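Long-range contacts in StiE protein (Stigmatella aurantiaca, PDB 6ECX), which is part of a polyketide synthase, here represented by its O-methyltransferase domain, which binds S-adenosylmethionine and probably methylates polyketide intermediates: residues H99-N110 against R131-I141; V229-E237 against Q308-F318. All coordinates share one frame; numbering follows the deposited sequence.

Contact 1: residues H99-N110 against R131-I141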
loop_
_atom_site.group_PDB
_atom_site.type_symbol
_atom_site.label_atom_id
_atom_site.label_comp_id
_atom_site.label_asym_id
_atom_site.label_seq_id
_atom_site.Cartn_x
_atom_site.Cartn_y
_atom_site.Cartn_z
ATOM N N HIS A 99 2.564 6.335 -9.526
ATOM C CA HIS A 99 2.325 6.685 -10.924
ATOM C C HIS A 99 0.848 6.899 -11.229
ATOM O O HIS A 99 0.471 6.964 -12.405
ATOM C CB HIS A 99 2.888 5.602 -11.851
ATOM C CG HIS A 99 4.379 5.478 -11.800
ATOM N ND1 HIS A 99 5.209 6.565 -11.632
ATOM C CD2 HIS A 99 5.189 4.397 -11.888
ATOM C CE1 HIS A 99 6.466 6.159 -11.621
ATOM N NE2 HIS A 99 6.481 4.846 -11.774
ATOM N N GLY A 100 0.006 6.993 -10.200
ATOM C CA GLY A 100 -1.381 7.380 -10.361
ATOM C C GLY A 100 -2.331 6.293 -10.808
ATOM O O GLY A 100 -3.515 6.595 -11.039
ATOM N N SER A 101 -1.877 5.039 -10.898
ATOM C CA SER A 101 -2.729 3.963 -11.413
ATOM C C SER A 101 -3.998 3.778 -10.573
ATOM O O SER A 101 -5.102 3.621 -11.115
ATOM C CB SER A 101 -1.930 2.660 -11.475
ATOM O OG SER A 101 -0.813 2.809 -12.337
ATOM N N ASP A 102 -3.859 3.783 -9.247
ATOM C CA ASP A 102 -5.023 3.583 -8.381
ATOM C C ASP A 102 -6.051 4.696 -8.561
ATOM O O ASP A 102 -7.254 4.431 -8.683
ATOM C CB ASP A 102 -4.568 3.489 -6.932
ATOM C CG ASP A 102 -3.865 2.180 -6.633
ATOM O OD1 ASP A 102 -4.455 1.111 -6.908
ATOM O OD2 ASP A 102 -2.725 2.212 -6.128
ATOM N N LEU A 103 -5.593 5.953 -8.619
ATOM C CA LEU A 103 -6.518 7.067 -8.841
ATOM C C LEU A 103 -7.159 6.993 -10.212
ATOM O O LEU A 103 -8.356 7.266 -10.363
ATOM C CB LEU A 103 -5.794 8.402 -8.696
ATOM C CG LEU A 103 -5.307 8.763 -7.293
ATOM C CD1 LEU A 103 -4.493 10.045 -7.332
ATOM C CD2 LEU A 103 -6.485 8.894 -6.354
ATOM N N ILE A 104 -6.368 6.663 -11.233
ATOM C CA ILE A 104 -6.897 6.629 -12.594
ATOM C C ILE A 104 -7.930 5.508 -12.746
ATOM O O ILE A 104 -8.992 5.697 -13.355
ATOM C CB ILE A 104 -5.738 6.476 -13.589
ATOM C CG1 ILE A 104 -4.949 7.803 -13.690
ATOM C CG2 ILE A 104 -6.261 5.975 -14.933
ATOM C CD1 ILE A 104 -3.646 7.679 -14.456
ATOM N N ILE A 105 -7.618 4.320 -12.224
ATOM C CA ILE A 105 -8.552 3.201 -12.308
ATOM C C ILE A 105 -9.859 3.543 -11.595
ATOM O O ILE A 105 -10.952 3.294 -12.115
ATOM C CB ILE A 105 -7.902 1.929 -11.735
ATOM C CG1 ILE A 105 -6.813 1.425 -12.688
ATOM C CG2 ILE A 105 -8.950 0.851 -11.471
ATOM C CD1 ILE A 105 -5.945 0.349 -12.082
ATOM N N LEU A 106 -9.763 4.124 -10.398
ATOM C CA LEU A 106 -10.966 4.539 -9.680
ATOM C C LEU A 106 -11.744 5.579 -10.480
ATOM O O LEU A 106 -12.966 5.467 -10.637
ATOM C CB LEU A 106 -10.584 5.081 -8.298
ATOM C CG LEU A 106 -10.084 4.020 -7.310
ATOM C CD1 LEU A 106 -9.584 4.664 -6.032
ATOM C CD2 LEU A 106 -11.205 3.025 -6.967
ATOM N N GLY A 107 -11.042 6.570 -11.039
ATOM C CA GLY A 107 -11.725 7.623 -11.781
ATOM C C GLY A 107 -12.363 7.130 -13.067
ATOM O O GLY A 107 -13.445 7.594 -13.456
ATOM N N GLU A 108 -11.688 6.206 -13.761
ATOM C CA GLU A 108 -12.218 5.655 -15.007
ATOM C C GLU A 108 -13.467 4.829 -14.753
ATOM O O GLU A 108 -14.432 4.888 -15.525
ATOM C CB GLU A 108 -11.159 4.793 -15.692
ATOM C CG GLU A 108 -10.219 5.541 -16.607
ATOM C CD GLU A 108 -9.174 4.633 -17.228
ATOM O OE1 GLU A 108 -8.752 3.671 -16.551
ATOM O OE2 GLU A 108 -8.780 4.883 -18.389
ATOM N N GLN A 109 -13.468 4.052 -13.679
ATOM C CA GLN A 109 -14.555 3.124 -13.416
ATOM C C GLN A 109 -15.689 3.726 -12.587
ATOM O O GLN A 109 -16.732 3.080 -12.434
ATOM C CB GLN A 109 -13.986 1.877 -12.738
ATOM C CG GLN A 109 -12.880 1.222 -13.582
ATOM C CD GLN A 109 -12.310 -0.050 -12.966
ATOM O OE1 GLN A 109 -12.417 -0.282 -11.758
ATOM N NE2 GLN A 109 -11.713 -0.889 -13.804
ATOM N N ASN A 110 -15.531 4.949 -12.070
ATOM C CA ASN A 110 -16.555 5.595 -11.240
ATOM C C ASN A 110 -16.570 7.077 -11.593
ATOM O O ASN A 110 -15.825 7.869 -11.007
ATOM C CB ASN A 110 -16.280 5.382 -9.759
ATOM C CG ASN A 110 -15.996 3.935 -9.425
ATOM O OD1 ASN A 110 -16.913 3.175 -9.126
ATOM N ND2 ASN A 110 -14.720 3.541 -9.483
ATOM N N ARG A 131 -0.511 11.151 -17.392
ATOM C CA ARG A 131 -1.389 9.996 -17.541
ATOM C C ARG A 131 -2.838 10.360 -17.235
ATOM O O ARG A 131 -3.757 9.849 -17.884
ATOM C CB ARG A 131 -0.927 8.858 -16.634
ATOM C CG ARG A 131 0.456 8.254 -16.981
ATOM C CD ARG A 131 0.771 7.095 -16.009
ATOM N NE ARG A 131 -0.037 5.901 -16.286
ATOM C CZ ARG A 131 -0.519 5.068 -15.361
ATOM N NH1 ARG A 131 -0.303 5.288 -14.069
ATOM N NH2 ARG A 131 -1.239 4.016 -15.732
ATOM N N VAL A 132 -3.066 11.240 -16.253
ATOM C CA VAL A 132 -4.439 11.651 -15.942
ATOM C C VAL A 132 -5.062 12.357 -17.138
ATOM O O VAL A 132 -6.206 12.075 -17.529
ATOM C CB VAL A 132 -4.477 12.538 -14.680
ATOM C CG1 VAL A 132 -5.810 13.321 -14.611
ATOM C CG2 VAL A 132 -4.295 11.694 -13.434
ATOM N N ARG A 133 -4.313 13.268 -17.761
ATOM C CA ARG A 133 -4.899 14.037 -18.849
ATOM C C ARG A 133 -5.046 13.193 -20.111
ATOM O O ARG A 133 -6.032 13.350 -20.844
ATOM C CB ARG A 133 -4.070 15.304 -19.107
ATOM C CG ARG A 133 -4.318 15.926 -20.476
ATOM C CD ARG A 133 -3.684 17.334 -20.612
ATOM N NE ARG A 133 -4.378 18.351 -19.821
ATOM C CZ ARG A 133 -5.387 19.091 -20.268
ATOM N NH1 ARG A 133 -5.828 18.940 -21.511
ATOM N NH2 ARG A 133 -5.959 19.983 -19.469
ATOM N N THR A 134 -4.088 12.292 -20.373
ATOM C CA THR A 134 -4.211 11.377 -21.502
ATOM C C THR A 134 -5.532 10.619 -21.462
ATOM O O THR A 134 -6.144 10.369 -22.509
ATOM C CB THR A 134 -3.035 10.400 -21.503
ATOM O OG1 THR A 134 -1.839 11.113 -21.845
ATOM C CG2 THR A 134 -3.261 9.268 -22.508
ATOM N N ARG A 135 -6.000 10.288 -20.271
ATOM C CA ARG A 135 -7.257 9.584 -20.091
ATOM C C ARG A 135 -8.454 10.526 -19.926
ATOM O O ARG A 135 -9.567 10.051 -19.682
ATOM C CB ARG A 135 -7.133 8.635 -18.900
ATOM C CG ARG A 135 -6.272 7.410 -19.228
ATOM C CD ARG A 135 -5.362 7.033 -18.077
ATOM N NE ARG A 135 -4.484 5.907 -18.395
ATOM C CZ ARG A 135 -3.240 6.030 -18.850
ATOM N NH1 ARG A 135 -2.518 4.948 -19.109
ATOM N NH2 ARG A 135 -2.715 7.235 -19.048
ATOM N N GLY A 136 -8.254 11.838 -20.075
ATOM C CA GLY A 136 -9.355 12.782 -19.968
ATOM C C GLY A 136 -9.925 12.947 -18.571
ATOM O O GLY A 136 -11.100 13.293 -18.421
ATOM N N LEU A 137 -9.121 12.715 -17.541
ATOM C CA LEU A 137 -9.571 12.783 -16.158
ATOM C C LEU A 137 -9.099 14.043 -15.437
ATOM O O LEU A 137 -9.243 14.130 -14.215
ATOM C CB LEU A 137 -9.086 11.544 -15.404
ATOM C CG LEU A 137 -9.676 10.211 -15.889
ATOM C CD1 LEU A 137 -8.797 9.039 -15.461
ATOM C CD2 LEU A 137 -11.065 10.073 -15.305
ATOM N N GLN A 138 -8.550 15.026 -16.154
ATOM C CA GLN A 138 -7.988 16.190 -15.479
ATOM C C GLN A 138 -9.050 17.051 -14.808
ATOM O O GLN A 138 -8.703 17.946 -14.040
ATOM C CB GLN A 138 -7.169 17.044 -16.459
ATOM C CG GLN A 138 -7.977 17.805 -17.518
ATOM C CD GLN A 138 -8.341 16.939 -18.712
ATOM O OE1 GLN A 138 -8.343 15.706 -18.617
ATOM N NE2 GLN A 138 -8.635 17.577 -19.847
ATOM N N ASN A 139 -10.326 16.814 -15.061
ATOM C CA ASN A 139 -11.336 17.571 -14.343
ATOM C C ASN A 139 -11.710 16.935 -13.023
ATOM O O ASN A 139 -12.300 17.616 -12.176
ATOM C CB ASN A 139 -12.580 17.751 -15.212
ATOM C CG ASN A 139 -12.242 18.373 -16.520
ATOM O OD1 ASN A 139 -12.492 17.808 -17.587
ATOM N ND2 ASN A 139 -11.631 19.546 -16.453
ATOM N N ARG A 140 -11.366 15.657 -12.820
ATOM C CA ARG A 140 -11.691 14.981 -11.584
ATOM C C ARG A 140 -10.487 14.550 -10.751
ATOM O O ARG A 140 -10.677 14.220 -9.575
ATOM C CB ARG A 140 -12.569 13.753 -11.862
ATOM C CG ARG A 140 -13.788 14.092 -12.732
ATOM C CD ARG A 140 -14.856 13.018 -12.633
ATOM N NE ARG A 140 -14.657 11.962 -13.614
ATOM C CZ ARG A 140 -14.311 10.713 -13.336
ATOM N NH1 ARG A 140 -14.161 9.852 -14.336
ATOM N NH2 ARG A 140 -14.116 10.322 -12.071
ATOM N N ILE A 141 -9.269 14.542 -11.301
ATOM C CA ILE A 141 -8.084 14.100 -10.562
ATOM C C ILE A 141 -7.072 15.243 -10.524
ATOM O O ILE A 141 -6.651 15.739 -11.576
ATOM C CB ILE A 141 -7.459 12.845 -11.186
ATOM C CG1 ILE A 141 -8.474 11.709 -11.244
ATOM C CG2 ILE A 141 -6.204 12.385 -10.401
ATOM C CD1 ILE A 141 -7.891 10.424 -11.769
HETATM O O HOH W 1 -10.592 7.554 -19.143
#
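I104 wedges into the second segment through both of its branches. With CG2 anti to the backbone N and CG1 beside it (chi1 -73°), the two branches diverge: CG2 presses on R135 CD at 3.4 Å, while CD1 meets R131 CB at 3.7 Å and lies over the centre of one face of the R131 guanidinium. Further along the helix, L137 CD1 packs against E108 CG. G107 has no side chain, and here L137 CD2 and I141 CD1 lie against bare helix backbone, the latter 3.5 Å from L103 O.

These are two neighbouring helices on one side of a Rossmann-like methyltransferase sheet. Helix 101-109 follows the glycine-rich turn containing G98, and its D102 touches S-adenosylmethionine and pairs with R77. Helix 122-134 ends in a Schellman motif at G136, from which the chain runs back to strand 141-145.

The polar contacts come from arginines at the two ends of helix 101-109. The R131 chain turns at chi3 (73°) and brings NH1 to S101 OG at 3.1 Å, slightly tilted from the guanidinium plane; S101 OG also bonds to H36 O. The same NH1 lies very close to H99 O. At the C-terminal end, R140 NH1 points at G107 O in its own guanidinium plane (N-H...O 164°) but above the plane of that carbonyl, and NH2 adds a weak bond to the same oxygen and also hydrogen-bonds L113 O. E108 and R135 stop short of a salt bridge, OE2 to NE being 4.4 Å; a water joins E108 OE2, weakly, to R135 O.

Contact 2: residues V229-E237 against Q308-F318; sequences VDAVDVSNE and QFEQLTPYAEF
V232 pairs with T313 and D233 with P314 in a short parallel ladder, CA atoms just under 5 Å apart. T313 gives its N to A231 O at 2.9 Å and takes D233 N on its own O at 2.8 Å; Y315 N continues the ladder to D233 O at 3.0 Å. Strand 313-314 thus becomes the outermost strand of the sheet beside 226-233. Upstream, a water links A231 N, Q308 NE2 and Q311 O, and the Q308 chain, bent at chi2, lays CG on V229 O.

Apolar contacts flank the ladder. A231 CB meets L312 CD2 at 3.6 Å, V232 CG2 reaches F318 CD1, and V234 CG1 comes obliquely toward CD1 of Y315. E237 comes to the same side of the Y315 ring at CD2, its CG and CD both near that atom, with the carboxylate turned 40° from the ring plane; OE1 comes within 3.2 Å of Y315 CB. Y315 OH bonds to E75.

At the end of strand 226-233, D233 OD1 accepts both S235 N, forming an Asx turn, and S235 OG. E237 OE2 takes N236 ND2 from above the carboxylate plane, and a water bonded to it also receives A316 N. E237 is buried in the first turn of helix 235-242; those donors and the helix N terminus would together favour its charged form.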
loop_
_atom_site.group_PDB
_atom_site.type_symbol
_atom_site.label_atom_id
_atom_site.label_comp_id
_atom_site.label_asym_id
_atom_site.label_seq_id
_atom_site.Cartn_x
_atom_site.Cartn_y
_atom_site.Cartn_z
ATOM N N VAL A 229 -11.436 -1.565 11.535
ATOM C CA VAL A 229 -12.636 -2.392 11.348
ATOM C C VAL A 229 -12.273 -3.848 11.089
ATOM O O VAL A 229 -12.844 -4.751 11.702
ATOM C CB VAL A 229 -13.505 -1.819 10.205
ATOM C CG1 VAL A 229 -14.690 -2.779 9.876
ATOM C CG2 VAL A 229 -14.010 -0.428 10.563
ATOM N N ASP A 230 -11.315 -4.110 10.183
ATOM C CA ASP A 230 -10.742 -5.449 10.079
ATOM C C ASP A 230 -9.480 -5.380 9.233
ATOM O O ASP A 230 -9.141 -4.336 8.661
ATOM C CB ASP A 230 -11.719 -6.478 9.506
ATOM C CG ASP A 230 -11.873 -6.372 8.021
ATOM O OD1 ASP A 230 -11.861 -5.239 7.505
ATOM O OD2 ASP A 230 -12.008 -7.421 7.362
ATOM N N ALA A 231 -8.801 -6.519 9.152
ATOM C CA ALA A 231 -7.482 -6.586 8.537
ATOM C C ALA A 231 -7.276 -7.985 7.975
ATOM O O ALA A 231 -7.607 -8.972 8.637
ATOM C CB ALA A 231 -6.397 -6.239 9.560
ATOM N N VAL A 232 -6.793 -8.063 6.737
ATOM C CA VAL A 232 -6.474 -9.327 6.081
ATOM C C VAL A 232 -4.954 -9.452 5.967
ATOM O O VAL A 232 -4.274 -8.523 5.512
ATOM C CB VAL A 232 -7.155 -9.429 4.702
ATOM C CG1 VAL A 232 -6.687 -10.685 3.959
ATOM C CG2 VAL A 232 -8.691 -9.474 4.861
ATOM N N ASP A 233 -4.432 -10.607 6.370
ATOM C CA ASP A 233 -3.006 -10.894 6.348
ATOM C C ASP A 233 -2.706 -11.656 5.059
ATOM O O ASP A 233 -3.102 -12.818 4.907
ATOM C CB ASP A 233 -2.631 -11.704 7.585
ATOM C CG ASP A 233 -1.148 -11.974 7.689
ATOM O OD1 ASP A 233 -0.381 -11.624 6.775
ATOM O OD2 ASP A 233 -0.749 -12.564 8.706
ATOM N N VAL A 234 -2.023 -11.001 4.125
ATOM C CA VAL A 234 -1.645 -11.636 2.870
ATOM C C VAL A 234 -0.146 -11.948 2.831
ATOM O O VAL A 234 0.426 -12.103 1.749
ATOM C CB VAL A 234 -2.074 -10.787 1.661
ATOM C CG1 VAL A 234 -3.601 -10.635 1.610
ATOM C CG2 VAL A 234 -1.423 -9.408 1.714
ATOM N N SER A 235 0.493 -12.045 4.004
ATOM C CA SER A 235 1.925 -12.355 4.075
ATOM C C SER A 235 2.278 -13.592 3.258
ATOM O O SER A 235 3.287 -13.607 2.529
ATOM C CB SER A 235 2.351 -12.570 5.532
ATOM O OG SER A 235 2.112 -11.416 6.319
ATOM N N ASN A 236 1.462 -14.645 3.377
ATOM C CA ASN A 236 1.780 -15.912 2.721
ATOM C C ASN A 236 1.721 -15.779 1.205
ATOM O O ASN A 236 2.530 -16.384 0.487
ATOM C CB ASN A 236 0.817 -17.002 3.195
ATOM C CG ASN A 236 0.931 -18.278 2.370
ATOM O OD1 ASN A 236 1.849 -19.065 2.561
ATOM N ND2 ASN A 236 -0.003 -18.478 1.442
ATOM N N GLU A 237 0.773 -14.982 0.705
ATOM C CA GLU A 237 0.563 -14.869 -0.730
ATOM C C GLU A 237 1.518 -13.872 -1.362
ATOM O O GLU A 237 1.885 -14.024 -2.534
ATOM C CB GLU A 237 -0.885 -14.465 -1.014
ATOM C CG GLU A 237 -1.894 -15.566 -0.657
ATOM C CD GLU A 237 -2.074 -15.754 0.843
ATOM O OE1 GLU A 237 -1.916 -14.765 1.591
ATOM O OE2 GLU A 237 -2.375 -16.891 1.273
ATOM N N GLN A 308 -9.082 -6.052 17.583
ATOM C CA GLN A 308 -9.078 -6.291 16.143
ATOM C C GLN A 308 -7.674 -6.578 15.613
ATOM O O GLN A 308 -7.523 -7.309 14.627
ATOM C CB GLN A 308 -9.687 -5.076 15.432
ATOM C CG GLN A 308 -10.543 -5.401 14.228
ATOM C CD GLN A 308 -11.610 -6.447 14.524
ATOM O OE1 GLN A 308 -12.326 -6.362 15.521
ATOM N NE2 GLN A 308 -11.712 -7.448 13.652
ATOM N N PHE A 309 -6.641 -6.008 16.236
ATOM C CA PHE A 309 -5.270 -6.272 15.811
ATOM C C PHE A 309 -4.831 -7.699 16.126
ATOM O O PHE A 309 -3.838 -8.168 15.562
ATOM C CB PHE A 309 -4.299 -5.292 16.477
ATOM C CG PHE A 309 -4.029 -4.033 15.681
ATOM C CD1 PHE A 309 -3.339 -4.086 14.470
ATOM C CD2 PHE A 309 -4.422 -2.798 16.169
ATOM C CE1 PHE A 309 -3.073 -2.925 13.750
ATOM C CE2 PHE A 309 -4.162 -1.631 15.453
ATOM C CZ PHE A 309 -3.481 -1.698 14.244
ATOM N N GLU A 310 -5.535 -8.389 17.019
ATOM C CA GLU A 310 -5.224 -9.768 17.370
ATOM C C GLU A 310 -6.072 -10.773 16.605
ATOM O O GLU A 310 -5.927 -11.975 16.816
ATOM C CB GLU A 310 -5.413 -9.980 18.875
ATOM C CG GLU A 310 -4.664 -8.979 19.742
ATOM C CD GLU A 310 -5.141 -8.975 21.189
ATOM O OE1 GLU A 310 -6.196 -9.585 21.486
ATOM O OE2 GLU A 310 -4.455 -8.353 22.031
ATOM N N GLN A 311 -6.957 -10.312 15.733
ATOM C CA GLN A 311 -7.802 -11.192 14.941
ATOM C C GLN A 311 -7.654 -10.900 13.460
ATOM O O GLN A 311 -8.644 -10.868 12.722
ATOM C CB GLN A 311 -9.263 -11.074 15.360
ATOM C CG GLN A 311 -9.546 -11.753 16.681
ATOM C CD GLN A 311 -10.771 -11.196 17.357
ATOM O OE1 GLN A 311 -11.535 -10.435 16.755
ATOM N NE2 GLN A 311 -10.964 -11.558 18.621
ATOM N N LEU A 312 -6.416 -10.676 13.004
ATOM C CA LEU A 312 -6.153 -10.575 11.574
ATOM C C LEU A 312 -6.681 -11.815 10.868
ATOM O O LEU A 312 -6.539 -12.938 11.362
ATOM C CB LEU A 312 -4.651 -10.443 11.305
ATOM C CG LEU A 312 -3.846 -9.390 12.060
ATOM C CD1 LEU A 312 -2.441 -9.346 11.518
ATOM C CD2 LEU A 312 -4.496 -8.013 11.977
ATOM N N THR A 313 -7.305 -11.613 9.716
ATOM C CA THR A 313 -7.827 -12.745 8.957
ATOM C C THR A 313 -6.797 -13.206 7.934
ATOM O O THR A 313 -6.391 -12.407 7.085
ATOM C CB THR A 313 -9.115 -12.372 8.248
ATOM O OG1 THR A 313 -10.039 -11.843 9.201
ATOM C CG2 THR A 313 -9.713 -13.604 7.581
ATOM N N PRO A 314 -6.348 -14.453 7.975
ATOM C CA PRO A 314 -5.497 -14.947 6.890
ATOM C C PRO A 314 -6.253 -14.941 5.569
ATOM O O PRO A 314 -7.416 -15.347 5.494
ATOM C CB PRO A 314 -5.148 -16.375 7.335
ATOM C CG PRO A 314 -5.501 -16.431 8.777
ATOM C CD PRO A 314 -6.647 -15.509 8.957
ATOM N N TYR A 315 -5.573 -14.469 4.519
ATOM C CA TYR A 315 -6.121 -14.522 3.165
ATOM C C TYR A 315 -6.690 -15.894 2.817
ATOM O O TYR A 315 -7.707 -15.991 2.120
ATOM C CB TYR A 315 -5.043 -14.163 2.146
ATOM C CG TYR A 315 -5.528 -14.270 0.722
ATOM C CD1 TYR A 315 -6.140 -13.187 0.106
ATOM C CD2 TYR A 315 -5.381 -15.453 -0.009
ATOM C CE1 TYR A 315 -6.586 -13.262 -1.196
ATOM C CE2 TYR A 315 -5.832 -15.540 -1.320
ATOM C CZ TYR A 315 -6.435 -14.433 -1.904
ATOM O OH TYR A 315 -6.887 -14.480 -3.195
ATOM N N ALA A 316 -6.021 -16.968 3.246
ATOM C CA ALA A 316 -6.512 -18.308 2.941
ATOM C C ALA A 316 -7.880 -18.571 3.558
ATOM O O ALA A 316 -8.586 -19.480 3.110
ATOM C CB ALA A 316 -5.507 -19.372 3.404
ATOM N N GLU A 317 -8.281 -17.789 4.557
ATOM C CA GLU A 317 -9.598 -17.931 5.163
ATOM C C GLU A 317 -10.574 -16.870 4.675
ATOM O O GLU A 317 -11.667 -16.737 5.233
ATOM C CB GLU A 317 -9.480 -17.892 6.690
ATOM C CG GLU A 317 -8.792 -19.124 7.281
ATOM C CD GLU A 317 -8.583 -19.029 8.787
ATOM O OE1 GLU A 317 -9.069 -18.055 9.406
ATOM O OE2 GLU A 317 -7.921 -19.931 9.347
ATOM N N PHE A 318 -10.205 -16.124 3.644
ATOM C CA PHE A 318 -10.979 -14.988 3.172
ATOM C C PHE A 318 -11.825 -15.373 1.966
ATOM O O PHE A 318 -11.367 -16.097 1.074
ATOM C CB PHE A 318 -10.045 -13.845 2.806
ATOM C CG PHE A 318 -10.719 -12.720 2.085
ATOM C CD1 PHE A 318 -11.499 -11.807 2.777
ATOM C CD2 PHE A 318 -10.548 -12.561 0.716
ATOM C CE1 PHE A 318 -12.111 -10.761 2.118
ATOM C CE2 PHE A 318 -11.150 -11.514 0.046
ATOM C CZ PHE A 318 -11.932 -10.609 0.749
HETATM O O HOH W 2 -9.497 -8.441 11.457
HETATM O O HOH W 3 -3.032 -16.952 3.817
#

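Following the chain, contact 1 closes first. H99-N110, just after strand 91-94, meets R131-I141 once the chain has passed through strand 114-119 and most of helix 122-134. Contact 2 opens much later, at V229-E237, and closes only after the rest of helix 235-242, three further helices and strand 283-292 have brought Q308-F318 back beside strand 226-233. The two loops are therefore in series, neither nested nor crossed. The centres of contact 1 and contact 2 are 30 Å apart, on opposite sides of the chain's centre, and the contacts do not touch. Contact 1 joins helices beside the edge strand 141-145, near the cofactor, whereas contact 2 adds the other outermost strand, 313-314, close to the C terminus.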